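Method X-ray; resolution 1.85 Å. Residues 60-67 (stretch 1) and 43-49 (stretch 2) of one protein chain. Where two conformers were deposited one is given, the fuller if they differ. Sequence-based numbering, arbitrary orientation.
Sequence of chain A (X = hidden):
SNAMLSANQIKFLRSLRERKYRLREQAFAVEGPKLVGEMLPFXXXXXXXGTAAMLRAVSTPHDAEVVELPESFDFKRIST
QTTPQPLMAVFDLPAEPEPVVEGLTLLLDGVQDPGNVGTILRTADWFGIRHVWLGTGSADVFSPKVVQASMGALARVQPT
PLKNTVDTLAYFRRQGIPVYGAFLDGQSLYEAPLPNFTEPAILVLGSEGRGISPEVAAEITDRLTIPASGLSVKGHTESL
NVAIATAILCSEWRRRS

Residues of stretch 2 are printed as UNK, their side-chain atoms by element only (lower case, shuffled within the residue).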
ATOM      1  N   THR A  60      15.106 -13.444  15.580  1.00 40.01           N
ATOM      2  CA  THR A  60      14.091 -13.319  16.599  1.00 40.71           C
ATOM      3  C   THR A  60      13.858 -11.840  16.862  1.00 40.66           C
ATOM      4  O   THR A  60      14.813 -11.093  17.101  1.00 40.37           O
ATOM      5  CB  THR A  60      14.523 -14.023  17.897  1.00 41.12           C
ATOM      6  OG1 THR A  60      15.373 -15.136  17.581  1.00 42.26           O
ATOM      7  CG2 THR A  60      13.312 -14.514  18.680  1.00 42.01           C
ATOM      8  N   PRO A  61      12.587 -11.403  16.786  1.00 40.58           N
ATOM      9  CA  PRO A  61      12.262  -9.996  17.018  1.00 40.42           C
ATOM     10  C   PRO A  61      12.546  -9.625  18.466  1.00 39.95           C
ATOM     11  O   PRO A  61      12.308 -10.430  19.372  1.00 39.26           O
ATOM     12  CB  PRO A  61      10.750  -9.931  16.772  1.00 40.56           C
ATOM     13  CG  PRO A  61      10.380 -11.214  16.095  1.00 41.12           C
ATOM     14  CD  PRO A  61      11.394 -12.218  16.508  1.00 40.89           C
ATOM     15  N   HIS A  62      13.072  -8.425  18.672  1.00 39.78           N
ATOM     16  CA  HIS A  62      13.298  -7.970  20.035  0.50 39.78           C
ATOM     17  C   HIS A  62      11.962  -7.674  20.723  1.00 39.35           C
ATOM     18  O   HIS A  62      11.086  -6.965  20.200  1.00 39.87           O
ATOM     19  CB  HIS A  62      14.271  -6.783  20.098  0.50 40.00           C
ATOM     20  CG  HIS A  62      15.671  -7.165  20.485  0.50 40.78           C
ATOM     21  ND1 HIS A  62      16.669  -7.393  19.560  0.50 41.19           N
ATOM     22  CD2 HIS A  62      16.238  -7.355  21.702  0.50 41.22           C
ATOM     23  CE1 HIS A  62      17.789  -7.704  20.190  0.50 41.36           C
ATOM     24  NE2 HIS A  62      17.555  -7.688  21.490  0.50 41.28           N
ATOM     25  N   ASP A  63      11.791  -8.285  21.891  1.00 38.26           N
ATOM     26  CA  ASP A  63      10.597  -8.054  22.711  1.00 36.97           C
ATOM     27  C   ASP A  63       9.266  -8.439  22.054  1.00 35.85           C
ATOM     28  O   ASP A  63       8.285  -7.704  22.137  1.00 35.26           O
ATOM     29  CB  ASP A  63      10.548  -6.589  23.178  1.00 37.10           C
ATOM     30  CG  ASP A  63       9.651  -6.398  24.386  1.00 38.09           C
ATOM     31  OD1 ASP A  63       9.744  -7.216  25.328  1.00 38.27           O
ATOM     32  OD2 ASP A  63       8.846  -5.447  24.381  1.00 39.07           O
ATOM     33  N   ALA A  64       9.233  -9.593  21.401  1.00 34.99           N
ATOM     34  CA  ALA A  64       7.984 -10.109  20.870  1.00 34.26           C
ATOM     35  C   ALA A  64       7.616 -11.398  21.588  1.00 33.86           C
ATOM     36  O   ALA A  64       8.478 -12.091  22.118  1.00 33.99           O
ATOM     37  CB  ALA A  64       8.075 -10.334  19.355  1.00 33.77           C
ATOM     38  N   GLU A  65       6.330 -11.702  21.626  1.00 33.24           N
ATOM     39  CA  GLU A  65       5.900 -13.032  22.004  1.00 33.49           C
ATOM     40  C   GLU A  65       6.078 -14.007  20.825  1.00 32.20           C
ATOM     41  O   GLU A  65       5.415 -13.880  19.783  1.00 32.26           O
ATOM     42  CB  GLU A  65       4.462 -13.016  22.474  1.00 33.86           C
ATOM     43  CG  GLU A  65       3.993 -14.365  22.918  1.00 37.63           C
ATOM     44  CD  GLU A  65       3.023 -14.276  24.056  1.00 42.72           C
ATOM     45  OE1 GLU A  65       3.006 -15.225  24.865  1.00 44.29           O
ATOM     46  OE2 GLU A  65       2.292 -13.254  24.133  1.00 45.88           O
ATOM     47  N   VAL A  66       6.981 -14.967  21.008  1.00 30.91           N
ATOM     48  CA  VAL A  66       7.322 -15.933  19.983  1.00 30.26           C
ATOM     49  C   VAL A  66       6.810 -17.302  20.402  1.00 29.57           C
ATOM     50  O   VAL A  66       7.122 -17.778  21.504  1.00 28.64           O
ATOM     51  CB  VAL A  66       8.849 -15.971  19.749  1.00 31.02           C
ATOM     52  CG1 VAL A  66       9.209 -17.032  18.724  1.00 30.92           C
ATOM     53  CG2 VAL A  66       9.337 -14.596  19.292  1.00 30.84           C
ATOM     54  N   VAL A  67       5.990 -17.917  19.553  1.00 28.26           N
ATOM     55  CA  VAL A  67       5.388 -19.219  19.897  1.00 28.49           C
ATOM     56  C   VAL A  67       5.833 -20.196  18.846  1.00 28.17           C
ATOM     57  O   VAL A  67       5.527 -20.001  17.680  1.00 27.54           O
ATOM     58  CB  VAL A  67       3.831 -19.201  19.943  1.00 28.12           C
ATOM     59  CG1 VAL A  67       3.290 -20.559  20.406  1.00 29.00           C
ATOM     60  CG2 VAL A  67       3.290 -18.085  20.868  1.00 30.77           C
ATOM     61  N   UNK A  43       8.992  -2.791  10.848  1.00 29.39           N
ATOM     62  CA  UNK A  43       7.755  -2.765  11.623  1.00 29.89           C
ATOM     63  C   UNK A  43       8.049  -3.361  12.963  1.00 29.94           C
ATOM     64  O   UNK A  43       8.962  -4.168  13.089  1.00 29.82           O
ATOM     65  c   UNK A  43       6.423  -2.343   7.367  1.00 32.37           C
ATOM     66  c   UNK A  43       6.809  -3.040   8.494  1.00 30.90           C
ATOM     67  o   UNK A  43       4.929  -0.813   6.321  1.00 34.86           O
ATOM     68  c   UNK A  43       6.144  -2.870   9.711  1.00 32.03           C
ATOM     69  c   UNK A  43       4.643  -1.307   8.655  1.00 34.11           C
ATOM     70  c   UNK A  43       5.061  -1.981   9.777  1.00 31.55           C
ATOM     71  c   UNK A  43       6.630  -3.571  10.935  1.00 30.24           C
ATOM     72  c   UNK A  43       5.326  -1.491   7.448  1.00 32.78           C
ATOM     73  N   UNK A  44       7.273  -2.944  13.956  1.00 29.48           N
ATOM     74  CA  UNK A  44       7.471  -3.387  15.319  1.00 30.38           C
ATOM     75  C   UNK A  44       6.705  -4.681  15.500  1.00 29.76           C
ATOM     76  O   UNK A  44       5.482  -4.679  15.495  1.00 30.10           O
ATOM     77  c   UNK A  44       7.684  -2.192  17.569  1.00 33.67           C
ATOM     78  c   UNK A  44       8.150  -4.107  20.721  1.00 41.24           C
ATOM     79  n   UNK A  44       8.125  -3.191  19.754  1.00 38.87           N
ATOM     80  c   UNK A  44       7.538  -3.406  18.431  1.00 36.91           C
ATOM     81  n   UNK A  44       8.704  -3.808  21.908  1.00 40.55           N
ATOM     82  n   UNK A  44       7.615  -5.318  20.511  1.00 37.79           N
ATOM     83  c   UNK A  44       6.922  -2.337  16.272  1.00 30.20           C
ATOM     84  N   UNK A  45       7.427  -5.776  15.692  1.00 29.49           N
ATOM     85  CA  UNK A  45       6.785  -7.077  15.852  1.00 30.05           C
ATOM     86  C   UNK A  45       6.350  -7.331  17.315  1.00 30.51           C
ATOM     87  O   UNK A  45       7.158  -7.226  18.238  1.00 30.24           O
ATOM     88  s   UNK A  45       6.927  -9.814  15.471  1.00 30.51           S
ATOM     89  c   UNK A  45       7.701  -8.183  15.329  1.00 29.89           C
ATOM     90  N   UNK A  46       5.067  -7.646  17.487  1.00 30.76           N
ATOM     91  CA  UNK A  46       4.397  -7.901  18.766  0.50 32.26           C
ATOM     92  C   UNK A  46       4.372  -9.409  19.074  1.00 32.11           C
ATOM     93  O   UNK A  46       4.455  -9.843  20.222  1.00 31.85           O
ATOM     94  c   UNK A  46       2.047  -7.311  19.813  0.50 33.76           C
ATOM     95  n   UNK A  46      -1.543  -4.902  19.530  0.50 39.58           N
ATOM     96  c   UNK A  46       2.957  -7.384  18.592  0.50 32.23           C
ATOM     97  c   UNK A  46       0.821  -6.456  19.455  0.50 33.58           C
ATOM     98  n   UNK A  46      -2.428  -6.248  21.160  0.50 38.52           N
ATOM     99  n   UNK A  46      -0.330  -6.697  20.314  0.50 37.56           N
ATOM    100  c   UNK A  46      -1.433  -5.951  20.331  0.50 38.94           C
ATOM    101  N   UNK A  47       4.183 -10.193  18.013  1.00 32.03           N
ATOM    102  CA  UNK A  47       3.984 -11.626  18.136  1.00 35.01           C
ATOM    103  C   UNK A  47       4.468 -12.319  16.863  1.00 31.92           C
ATOM    104  O   UNK A  47       4.291 -11.797  15.763  1.00 30.63           O
ATOM    105  c   UNK A  47       0.814 -14.155  20.790  1.00 47.34           C
ATOM    106 se   UNK A  47       0.299 -13.696  18.975  1.00 48.91          SE
ATOM    107  c   UNK A  47       2.115 -13.364  18.249  1.00 39.40           C
ATOM    108  c   UNK A  47       2.505 -11.914  18.378  1.00 33.95           C
ATOM    109  N   UNK A  48       5.089 -13.484  17.032  1.00 30.30           N
ATOM    110  CA  UNK A  48       5.594 -14.271  15.906  1.00 28.79           C
ATOM    111  C   UNK A  48       5.308 -15.732  16.218  1.00 28.63           C
ATOM    112  O   UNK A  48       5.750 -16.257  17.229  1.00 28.22           O
ATOM    113  c   UNK A  48       9.224 -14.481  14.493  1.00 28.90           C
ATOM    114  c   UNK A  48       7.085 -14.028  15.701  1.00 28.24           C
ATOM    115  c   UNK A  48       7.097 -14.128  13.172  1.00 29.98           C
ATOM    116  c   UNK A  48       7.709 -14.687  14.476  1.00 29.75           C
ATOM    117  N   UNK A  49       4.548 -16.379  15.348  1.00 28.59           N
ATOM    118  CA  UNK A  49       4.045 -17.735  15.602  1.00 29.47           C
ATOM    119  C   UNK A  49       4.443 -18.561  14.383  1.00 29.21           C
ATOM    120  O   UNK A  49       4.182 -18.157  13.242  1.00 28.43           O
ATOM    121  c   UNK A  49       2.157 -16.984  17.050  1.00 31.10           C
ATOM    122  c   UNK A  49       2.530 -17.677  15.733  1.00 30.34           C
ATOM    123  c   UNK A  49       1.917 -19.028  15.692  1.00 34.67           C
TER

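Position 43 has one carbon leading to a ring of six carbons, and the ring bears one oxygen. That is a phenol. No atom of it comes near stretch 1. The residue is Tyr 43, and its OH is hydrogen-bonded elsewhere in the structure.

Position 44 has three carbons, a nitrogen, and then a carbon carrying two more nitrogens. This is a guanidinium on an unbranched chain, and its two end nitrogens reach Asp 63. The residue is Arg 44. Its CA-to-CB bond points sideways, but the end of the side chain comes nearer to stretch 1. NH1 of Arg 44 donates a hydrogen bond to OD2 of Asp 63 at 3.0 Å, as part of a salt bridge. NH2 of Arg 44 donates to the backbone O of Asp 63, also at 3.0 Å. The O of His 62 lies over one face of the guanidinium.

Position 45 has one carbon and one sulfur, with nothing beyond the sulfur. The sulfur meets Pro 61 and Ala 64. The residue is Cys 45. Its CA-to-CB bond points toward stretch 1, and SG of Cys 45 lies 3.8 Å from CG of Pro 61 and 4.1 Å from CB of Ala 64. The backbone O of Cys 45 accepts a hydrogen bond from NH2 of Arg 44 at 3.0 Å.

Position 46 again has three carbons, a nitrogen, and a carbon with two nitrogens. The side chain stays clear of stretch 1, and the backbone O meets Glu 65. It is a second arginine, Arg 46. Here the chain turns a corner, and the CA-to-CB bond points away from stretch 1. The backbone makes the contact instead: N of Glu 65 donates to O of Arg 46 at 3.0 Å. NH1 and NH2 of Arg 46 are hydrogen-bonded elsewhere in the structure.

Position 47 has two carbons, a selenium and a last carbon, without a branch. The last carbon nears Glu 65. This is selenomethionine, Met 47. Its side chain shares a face of the sheet with Glu 65, and CE of Met 47 comes within 3.8 Å of OE2 of Glu 65.

Position 48 has four carbons, forked at the second. They meet Pro 61 and Val 66. The residue is Leu 48. CD2 of Leu 48 packs against CD of Pro 61 at 3.7 Å, and CB of Leu 48 lies 4.3 Å from CG2 of Val 66. Of the seven positions, this one has the most area covered by stretch 1.

Position 49 has one carbon carrying two more, and one branch carbon meets Val 67. The residue is Val 49. CG2 of Val 49 lies 4.0 Å from CB of Val 67, on the same face as Met 47.

The contact is a parallel strand pairing, with a turn before it. Stretch 1 makes a type II turn from Pro 61 to Ala 64, and the guanidinium of Arg 44 binds both the side chain and the backbone O of Asp 63 within it. The strands then run side by side. N of Leu 48 donates to O of Glu 65 at 2.8 Å, and N of Val 67 donates to O of Leu 48 at 2.9 Å. Leu 48 thus bonds the residues before and after its partner Val 66, as parallel pairing requires.

Stretch 2, residues 43-49: YRCRMLV
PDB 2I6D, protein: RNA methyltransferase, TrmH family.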